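Local coordinates for protein porin (Acinetobacter baumannii AB307-0294, PDB 5DL7) that probably forms a channel across the outer membrane for the uptake of small solutes, perhaps vanillate among them, and binds calcium ions, at residues 77-82 with 92-97; 168-171 with 176-179; 308-313 with 401-406. All coordinates share one frame; numbering follows the deposited sequence.

Contact 1 of 3, residues 77-82 with 92-97. With CA (calcium ion), chain C.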
loop_
_atom_site.group_PDB
_atom_site.type_symbol
_atom_site.label_atom_id
_atom_site.label_comp_id
_atom_site.label_asym_id
_atom_site.label_seq_id
_atom_site.Cartn_x
_atom_site.Cartn_y
_atom_site.Cartn_z
ATOM N N GLY A 77 0.442 1.225 -19.897
ATOM C CA GLY A 77 1.093 -0.009 -19.525
ATOM C C GLY A 77 1.089 -1.099 -20.587
ATOM O O GLY A 77 0.166 -1.121 -21.392
ATOM N N PHE A 78 2.149 -1.886 -20.634
ATOM C CA PHE A 78 2.407 -2.876 -21.686
ATOM C C PHE A 78 2.850 -4.168 -21.172
ATOM O O PHE A 78 3.752 -4.192 -20.316
ATOM C CB PHE A 78 3.565 -2.374 -22.595
ATOM C CG PHE A 78 3.331 -1.015 -23.157
ATOM C CD1 PHE A 78 3.509 0.153 -22.373
ATOM C CD2 PHE A 78 2.816 -0.909 -24.391
ATOM C CE1 PHE A 78 3.195 1.446 -22.852
ATOM C CE2 PHE A 78 2.617 0.378 -24.934
ATOM C CZ PHE A 78 2.770 1.542 -24.123
ATOM N N ASN A 79 2.392 -5.261 -21.792
ATOM C CA ASN A 79 2.772 -6.568 -21.385
ATOM C C ASN A 79 4.100 -6.860 -22.152
ATOM O O ASN A 79 4.163 -6.728 -23.339
ATOM C CB ASN A 79 1.669 -7.523 -21.874
ATOM C CG ASN A 79 1.990 -8.947 -21.650
ATOM O OD1 ASN A 79 2.879 -9.350 -20.881
ATOM N ND2 ASN A 79 1.275 -9.774 -22.369
ATOM N N LEU A 80 5.090 -7.424 -21.459
ATOM C CA LEU A 80 6.368 -7.795 -22.087
ATOM C C LEU A 80 6.509 -9.292 -22.234
ATOM O O LEU A 80 7.466 -9.743 -22.881
ATOM C CB LEU A 80 7.523 -7.226 -21.265
ATOM C CG LEU A 80 7.517 -5.707 -21.092
ATOM C CD1 LEU A 80 8.550 -5.306 -20.047
ATOM C CD2 LEU A 80 7.646 -5.015 -22.440
ATOM N N MET A 81 5.568 -10.092 -21.701
ATOM C CA MET A 81 5.667 -11.551 -21.938
ATOM C C MET A 81 4.857 -12.131 -23.057
ATOM O O MET A 81 4.829 -13.348 -23.190
ATOM C CB MET A 81 5.239 -12.280 -20.640
ATOM C CG MET A 81 6.231 -12.210 -19.531
ATOM S SD MET A 81 5.803 -13.114 -18.039
ATOM C CE MET A 81 5.761 -14.804 -18.498
ATOM N N GLY A 82 4.140 -11.349 -23.821
ATOM C CA GLY A 82 3.326 -11.937 -24.899
ATOM C C GLY A 82 2.245 -12.897 -24.367
ATOM O O GLY A 82 1.761 -12.792 -23.230
ATOM N N GLY A 92 -1.582 -8.832 -10.982
ATOM C CA GLY A 92 -1.963 -7.487 -10.771
ATOM C C GLY A 92 -1.258 -6.351 -11.549
ATOM O O GLY A 92 -1.552 -5.194 -11.396
ATOM N N LEU A 93 -0.252 -6.703 -12.327
ATOM C CA LEU A 93 0.446 -5.757 -13.117
ATOM C C LEU A 93 -0.362 -5.389 -14.387
ATOM O O LEU A 93 -0.068 -4.449 -15.045
ATOM C CB LEU A 93 1.841 -6.301 -13.609
ATOM C CG LEU A 93 2.879 -6.523 -12.487
ATOM C CD1 LEU A 93 4.195 -6.901 -13.093
ATOM C CD2 LEU A 93 3.074 -5.254 -11.648
ATOM N N LEU A 94 -1.172 -6.362 -14.859
ATOM C CA LEU A 94 -1.867 -6.209 -16.166
ATOM C C LEU A 94 -3.368 -6.697 -15.968
ATOM O O LEU A 94 -3.626 -7.640 -15.132
ATOM C CB LEU A 94 -1.258 -7.124 -17.195
ATOM C CG LEU A 94 0.189 -6.758 -17.646
ATOM C CD1 LEU A 94 0.827 -7.942 -18.349
ATOM C CD2 LEU A 94 0.136 -5.561 -18.566
ATOM N N PRO A 95 -4.267 -6.100 -16.718
ATOM C CA PRO A 95 -5.675 -6.635 -16.751
ATOM C C PRO A 95 -5.688 -8.048 -17.255
ATOM O O PRO A 95 -4.911 -8.465 -18.185
ATOM C CB PRO A 95 -6.426 -5.656 -17.608
ATOM C CG PRO A 95 -5.477 -4.455 -17.798
ATOM C CD PRO A 95 -4.099 -5.063 -17.745
ATOM N N VAL A 96 -6.488 -8.868 -16.542
ATOM C CA VAL A 96 -6.583 -10.292 -16.972
ATOM C C VAL A 96 -8.060 -10.612 -17.281
ATOM O O VAL A 96 -8.908 -10.281 -16.459
ATOM C CB VAL A 96 -6.089 -11.203 -15.828
ATOM C CG1 VAL A 96 -6.285 -12.621 -16.151
ATOM C CG2 VAL A 96 -4.527 -11.038 -15.667
ATOM N N ASN A 97 -8.295 -11.256 -18.402
ATOM C CA ASN A 97 -9.636 -11.609 -18.821
ATOM C C ASN A 97 -10.119 -12.884 -18.158
ATOM O O ASN A 97 -9.361 -13.688 -17.478
ATOM C CB ASN A 97 -9.584 -11.787 -20.299
ATOM C CG ASN A 97 -9.263 -10.457 -20.989
ATOM O OD1 ASN A 97 -9.929 -9.528 -20.755
ATOM N ND2 ASN A 97 -8.201 -10.382 -21.733
HETATM CA CA CA C . -9.942 -7.341 -21.652
HETATM O O HOH W 1 -10.265 -6.863 -19.386
#
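Leu94 reaches out from the loop and lays its branched end against Asn79, where strand 66-79 runs out. The patch is small, 114 Å² over both sides. Leu94 gives most of this area, and Asn79 is the side chain it meets. Asn79 CB lies 3.6 Å from Leu94 CD1. CG and OD1 are equally close to that methyl. The two side chains cross at about a right angle. The second methyl, CD2, turns to the strand backbone, 3.9 Å from Asn79 N. The polar atoms of Asn79 bond within its own segment and to Asp104. With CG anti to the backbone N (chi1 174°), OD1 accepts from Met81 N at 2.9 Å, an Asx turn. The donor stands above the carbonyl plane. ND2 gives a bond to Gly82 O at 3.2 Å and another to Asp104, a calcium ligand. The amide thus ties down the bend after the strand. Further along the loop, Asn97 OD1 binds a calcium ion at 2.4 Å. Asp103 and a water share this ion. Ser101 holds Asn97 ND2. Around the contact, strand 66-79 is paired with strands 46-58 and 105-117. Leu94 also packs on Asp48 of the first and Tyr106 of the second, so it sits across the ends of three neighbouring barrel strands.

Contact 2 of 3, residues 168-171 with 176-179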
loop_
_atom_site.group_PDB
_atom_site.type_symbol
_atom_site.label_atom_id
_atom_site.label_comp_id
_atom_site.label_asym_id
_atom_site.label_seq_id
_atom_site.Cartn_x
_atom_site.Cartn_y
_atom_site.Cartn_z
ATOM N N GLU A 168 -16.407 5.662 -6.345
ATOM C CA GLU A 168 -15.982 4.627 -7.273
ATOM C C GLU A 168 -14.467 4.510 -7.048
ATOM O O GLU A 168 -13.857 5.497 -6.601
ATOM C CB GLU A 168 -16.240 5.099 -8.744
ATOM C CG GLU A 168 -17.620 5.464 -9.015
ATOM C CD GLU A 168 -17.741 5.789 -10.512
ATOM O OE1 GLU A 168 -17.375 6.890 -10.954
ATOM O OE2 GLU A 168 -17.930 4.767 -11.196
ATOM N N VAL A 169 -13.950 3.400 -7.484
ATOM C CA VAL A 169 -12.552 3.043 -7.387
ATOM C C VAL A 169 -12.084 2.542 -8.747
ATOM O O VAL A 169 -12.841 1.800 -9.430
ATOM C CB VAL A 169 -12.324 1.999 -6.263
ATOM C CG1 VAL A 169 -13.005 0.660 -6.498
ATOM C CG2 VAL A 169 -10.795 1.781 -6.036
ATOM N N ARG A 170 -10.848 2.923 -9.192
ATOM C CA ARG A 170 -10.315 2.257 -10.356
ATOM C C ARG A 170 -9.056 1.484 -9.895
ATOM O O ARG A 170 -8.079 2.123 -9.521
ATOM C CB ARG A 170 -9.965 3.306 -11.391
ATOM C CG ARG A 170 -9.325 2.690 -12.637
ATOM C CD ARG A 170 -9.480 3.442 -13.920
ATOM N NE ARG A 170 -9.014 4.819 -13.881
ATOM C CZ ARG A 170 -9.276 5.687 -14.833
ATOM N NH1 ARG A 170 -10.012 5.260 -15.884
ATOM N NH2 ARG A 170 -8.853 6.946 -14.782
ATOM N N GLN A 171 -9.163 0.215 -9.925
ATOM C CA GLN A 171 -8.141 -0.699 -9.373
ATOM C C GLN A 171 -6.856 -0.522 -10.212
ATOM O O GLN A 171 -6.873 -0.160 -11.371
ATOM C CB GLN A 171 -8.541 -2.090 -9.271
ATOM C CG GLN A 171 -9.862 -2.349 -8.510
ATOM C CD GLN A 171 -9.711 -2.023 -6.952
ATOM O OE1 GLN A 171 -8.805 -1.329 -6.528
ATOM N NE2 GLN A 171 -10.833 -2.301 -6.202
ATOM N N ARG A 176 -11.230 0.393 -15.844
ATOM C CA ARG A 176 -12.660 0.855 -15.517
ATOM C C ARG A 176 -12.841 1.297 -14.017
ATOM O O ARG A 176 -12.200 0.668 -13.143
ATOM C CB ARG A 176 -13.576 -0.367 -15.680
ATOM C CG ARG A 176 -13.614 -0.945 -17.097
ATOM C CD ARG A 176 -14.673 -2.023 -17.284
ATOM N NE ARG A 176 -14.487 -3.065 -16.267
ATOM C CZ ARG A 176 -15.285 -3.318 -15.194
ATOM N NH1 ARG A 176 -16.459 -2.717 -14.983
ATOM N NH2 ARG A 176 -14.940 -4.292 -14.369
ATOM N N TYR A 177 -13.590 2.339 -13.781
ATOM C CA TYR A 177 -14.113 2.587 -12.423
ATOM C C TYR A 177 -15.166 1.659 -12.077
ATOM O O TYR A 177 -16.045 1.381 -12.926
ATOM C CB TYR A 177 -14.609 4.021 -12.284
ATOM C CG TYR A 177 -13.548 4.947 -11.999
ATOM C CD1 TYR A 177 -13.175 4.995 -10.611
ATOM C CD2 TYR A 177 -12.904 5.601 -12.909
ATOM C CE1 TYR A 177 -12.228 5.790 -10.258
ATOM C CE2 TYR A 177 -11.876 6.502 -12.518
ATOM C CZ TYR A 177 -11.593 6.536 -11.203
ATOM O OH TYR A 177 -10.600 7.262 -10.450
ATOM N N THR A 178 -15.155 1.151 -10.864
ATOM C CA THR A 178 -16.098 0.178 -10.364
ATOM C C THR A 178 -16.542 0.682 -8.973
ATOM O O THR A 178 -16.023 1.685 -8.434
ATOM C CB THR A 178 -15.503 -1.202 -10.319
ATOM O OG1 THR A 178 -14.234 -1.236 -9.562
ATOM C CG2 THR A 178 -15.105 -1.773 -11.750
ATOM N N ASP A 179 -17.512 0.025 -8.366
ATOM C CA ASP A 179 -17.980 0.471 -7.049
ATOM C C ASP A 179 -16.932 0.172 -5.962
ATOM O O ASP A 179 -16.209 -0.888 -5.957
ATOM C CB ASP A 179 -19.315 -0.198 -6.706
ATOM C CG ASP A 179 -20.474 0.353 -7.534
ATOM O OD1 ASP A 179 -20.371 1.310 -8.267
ATOM O OD2 ASP A 179 -21.488 -0.239 -7.449
HETATM O O HOH W 2 -11.657 -0.950 -11.071
#
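Val169 and Thr178 pair through their backbones in both directions. Val169 N donates to Thr178 O at 2.9 Å, and Thr178 N donates to Val169 O at 2.8 Å. Both bonds are close to straight. Next to them, Glu168 CA and Tyr177 CA make CA-H...O contacts to Thr178 O and Val169 O. A water links the other end of the contact. It accepts from Gln171 N at 3.0 Å and donates to Arg176 O at 2.7 Å. It also bonds Thr178 OG1 at 3.0 Å. Two backbone groups beyond the paired residues are satisfied in this way. The pair is a single antiparallel bridge of the hydrogen-bonded kind. The chain leaves barrel strand 159-170, turns within four residues and comes back beside the strand's end. On its other side the strand pairs with strand 145-147, through Arg147 and Thr145. The Tyr177 ring packs on Arg170. Arg170 CB lies over the ring centre at 3.5 Å, 11° off the normal, in a CH-pi contact. The Arg170 chain bends at chi3 (55°), which brings a guanidinium face over Tyr177 CE2; CZ is 3.6 Å from that carbon. The two planes are 36° apart. The polar ends of both residues are bonded elsewhere. Tyr177 OH is held by Asp126 and Thr145. Arg170 NH2 donates to Ile109 O and NH1 to Ile175 O, while the Gln171 amide bonds Gln144. Glu168 lies across Tyr177 on its stem, with OE2 3.6 Å from Tyr177 CB; its OE1 has a long, weak ion pair with Arg147.

Contact 3 of 3, residues 308-313 with 401-406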
loop_
_atom_site.group_PDB
_atom_site.type_symbol
_atom_site.label_atom_id
_atom_site.label_comp_id
_atom_site.label_asym_id
_atom_site.label_seq_id
_atom_site.Cartn_x
_atom_site.Cartn_y
_atom_site.Cartn_z
ATOM N N MET A 308 5.147 -8.963 1.687
ATOM C CA MET A 308 4.953 -9.222 0.286
ATOM C C MET A 308 3.827 -10.242 0.046
ATOM O O MET A 308 3.012 -10.068 -0.901
ATOM C CB MET A 308 6.216 -9.610 -0.408
ATOM C CG MET A 308 7.170 -8.416 -0.410
ATOM S SD MET A 308 8.889 -9.042 -0.864
ATOM C CE MET A 308 8.650 -9.736 -2.467
ATOM N N SER A 309 3.806 -11.320 0.833
ATOM C CA SER A 309 3.155 -12.555 0.365
ATOM C C SER A 309 1.858 -12.859 1.191
ATOM O O SER A 309 1.262 -13.903 0.898
ATOM C CB SER A 309 4.078 -13.769 0.447
ATOM O OG SER A 309 5.230 -13.493 -0.346
ATOM N N SER A 310 1.519 -12.037 2.189
ATOM C CA SER A 310 0.292 -12.182 2.966
ATOM C C SER A 310 0.020 -10.856 3.625
ATOM O O SER A 310 0.949 -10.069 3.859
ATOM C CB SER A 310 0.477 -13.234 4.098
ATOM O OG SER A 310 -0.630 -13.327 5.052
ATOM N N ASP A 311 -1.203 -10.673 4.099
ATOM C CA ASP A 311 -1.581 -9.513 4.873
ATOM C C ASP A 311 -1.335 -9.611 6.357
ATOM O O ASP A 311 -1.399 -8.532 7.016
ATOM C CB ASP A 311 -2.950 -9.008 4.508
ATOM C CG ASP A 311 -4.047 -9.736 5.012
ATOM O OD1 ASP A 311 -3.972 -10.684 5.865
ATOM O OD2 ASP A 311 -5.123 -9.122 5.023
ATOM N N TYR A 312 -1.111 -10.800 6.890
ATOM C CA TYR A 312 -0.831 -10.999 8.356
ATOM C C TYR A 312 -1.892 -10.387 9.244
ATOM O O TYR A 312 -1.645 -10.164 10.418
ATOM C CB TYR A 312 0.594 -10.532 8.717
ATOM C CG TYR A 312 1.669 -11.471 8.294
ATOM C CD1 TYR A 312 2.203 -11.360 7.078
ATOM C CD2 TYR A 312 2.198 -12.344 9.145
ATOM C CE1 TYR A 312 3.189 -12.260 6.609
ATOM C CE2 TYR A 312 3.181 -13.232 8.777
ATOM C CZ TYR A 312 3.688 -13.184 7.520
ATOM O OH TYR A 312 4.636 -14.090 7.051
ATOM N N SER A 313 -3.146 -10.270 8.744
ATOM C CA SER A 313 -4.233 -9.539 9.393
ATOM C C SER A 313 -5.452 -10.424 9.715
ATOM O O SER A 313 -6.607 -9.874 9.813
ATOM C CB SER A 313 -4.617 -8.259 8.571
ATOM O OG SER A 313 -3.422 -7.397 8.404
ATOM N N MET A 401 -7.737 -20.876 0.441
ATOM C CA MET A 401 -7.470 -19.545 1.048
ATOM C C MET A 401 -6.806 -18.638 0.016
ATOM O O MET A 401 -6.501 -19.064 -1.114
ATOM C CB MET A 401 -6.624 -19.680 2.262
ATOM C CG MET A 401 -7.401 -20.442 3.390
ATOM S SD MET A 401 -8.885 -19.615 3.908
ATOM C CE MET A 401 -9.802 -21.072 4.522
ATOM N N THR A 402 -6.546 -17.384 0.374
ATOM C CA THR A 402 -6.055 -16.391 -0.581
ATOM C C THR A 402 -4.593 -16.472 -0.741
ATOM O O THR A 402 -4.080 -16.217 -1.839
ATOM C CB THR A 402 -6.464 -15.012 -0.014
ATOM O OG1 THR A 402 -7.883 -14.926 0.066
ATOM C CG2 THR A 402 -5.958 -13.889 -0.952
ATOM N N PHE A 403 -3.844 -16.786 0.294
ATOM C CA PHE A 403 -2.345 -16.762 0.223
ATOM C C PHE A 403 -1.839 -18.178 0.357
ATOM O O PHE A 403 -2.312 -18.955 1.247
ATOM C CB PHE A 403 -1.783 -15.851 1.296
ATOM C CG PHE A 403 -2.263 -14.423 1.166
ATOM C CD1 PHE A 403 -1.888 -13.697 0.013
ATOM C CD2 PHE A 403 -3.084 -13.854 2.100
ATOM C CE1 PHE A 403 -2.261 -12.303 -0.056
ATOM C CE2 PHE A 403 -3.491 -12.540 1.968
ATOM C CZ PHE A 403 -3.124 -11.783 0.847
ATOM N N HIS A 404 -0.876 -18.528 -0.474
ATOM C CA HIS A 404 -0.329 -19.865 -0.575
ATOM C C HIS A 404 1.217 -19.802 -0.372
ATOM O O HIS A 404 1.787 -18.779 -0.731
ATOM C CB HIS A 404 -0.573 -20.355 -2.003
ATOM C CG HIS A 404 -2.032 -20.420 -2.327
ATOM N ND1 HIS A 404 -2.715 -21.588 -2.230
ATOM C CD2 HIS A 404 -2.894 -19.517 -2.832
ATOM C CE1 HIS A 404 -3.990 -21.376 -2.505
ATOM N NE2 HIS A 404 -4.137 -20.097 -2.784
ATOM N N SER A 405 1.796 -20.787 0.204
ATOM C CA SER A 405 3.291 -20.918 0.335
ATOM C C SER A 405 3.872 -20.610 -1.028
ATOM O O SER A 405 3.381 -21.174 -2.053
ATOM C CB SER A 405 3.698 -22.344 0.845
ATOM O OG SER A 405 3.109 -22.564 2.111
ATOM N N ALA A 406 4.919 -19.779 -1.069
ATOM C CA ALA A 406 5.457 -19.312 -2.317
ATOM C C ALA A 406 6.846 -18.793 -2.106
ATOM O O ALA A 406 7.206 -18.289 -1.020
ATOM C CB ALA A 406 4.551 -18.251 -2.928
HETATM O O HOH W 3 1.407 -15.848 -1.070
#
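Phe403 carries the nonpolar part of this contact, its ring packed on the backbone of Ser310. Ser310 CA stands 3.7 Å from the ring centroid, only 4° off the normal, a CH-pi contact over the face. Thr402 CG2 covers the opposite face, so the ring is sandwiched. Towards one end of the ring, Ser309 O comes within 3.3 Å of Phe403 CD1. Towards the other, Asp311 N is 3.6 Å from CE2. The polar link across the contact is a water. It donates to Ser309 O at 2.8 Å and to His404 O at 3.0 Å. Other hydrogen bonds set the shape of the 308-313 loop. A chi1 of 172° places Ser310 OG to accept from Tyr312 N at 3.2 Å in an ST turn. It also bonds Glu365. Asp311 OD1 accepts from Ser313 N at 3.0 Å in an Asx turn, met from above the carboxylate plane. Asp311 OD2 forms a salt bridge to Arg188. Two interstrand loops of the barrel meet here in a buried contact. Met308 touches side chains of strands 384-395 and 406-418, consistent with a long porin loop folded against the barrel wall.

Along the chain the three contacts follow one another; none nests in or crosses another. Contact 1 comes first. It folds the long loop after strand 66-79 back on the strand's end, before strand 105-117 begins. Contact 2 closes a short loop at the end of strand 159-170, with four residues between its segments. Contact 3 has the longest span. Eighty-seven residues, 52 of them in strands, separate its segments, and it joins the loop before strand 318-327 to the loop before the last strand, 406-418. That strand pairs with strand 22-36 and so closes the barrel. The contacts do not touch; the nearest atoms of contacts 1 and 2 are about 7 Å apart.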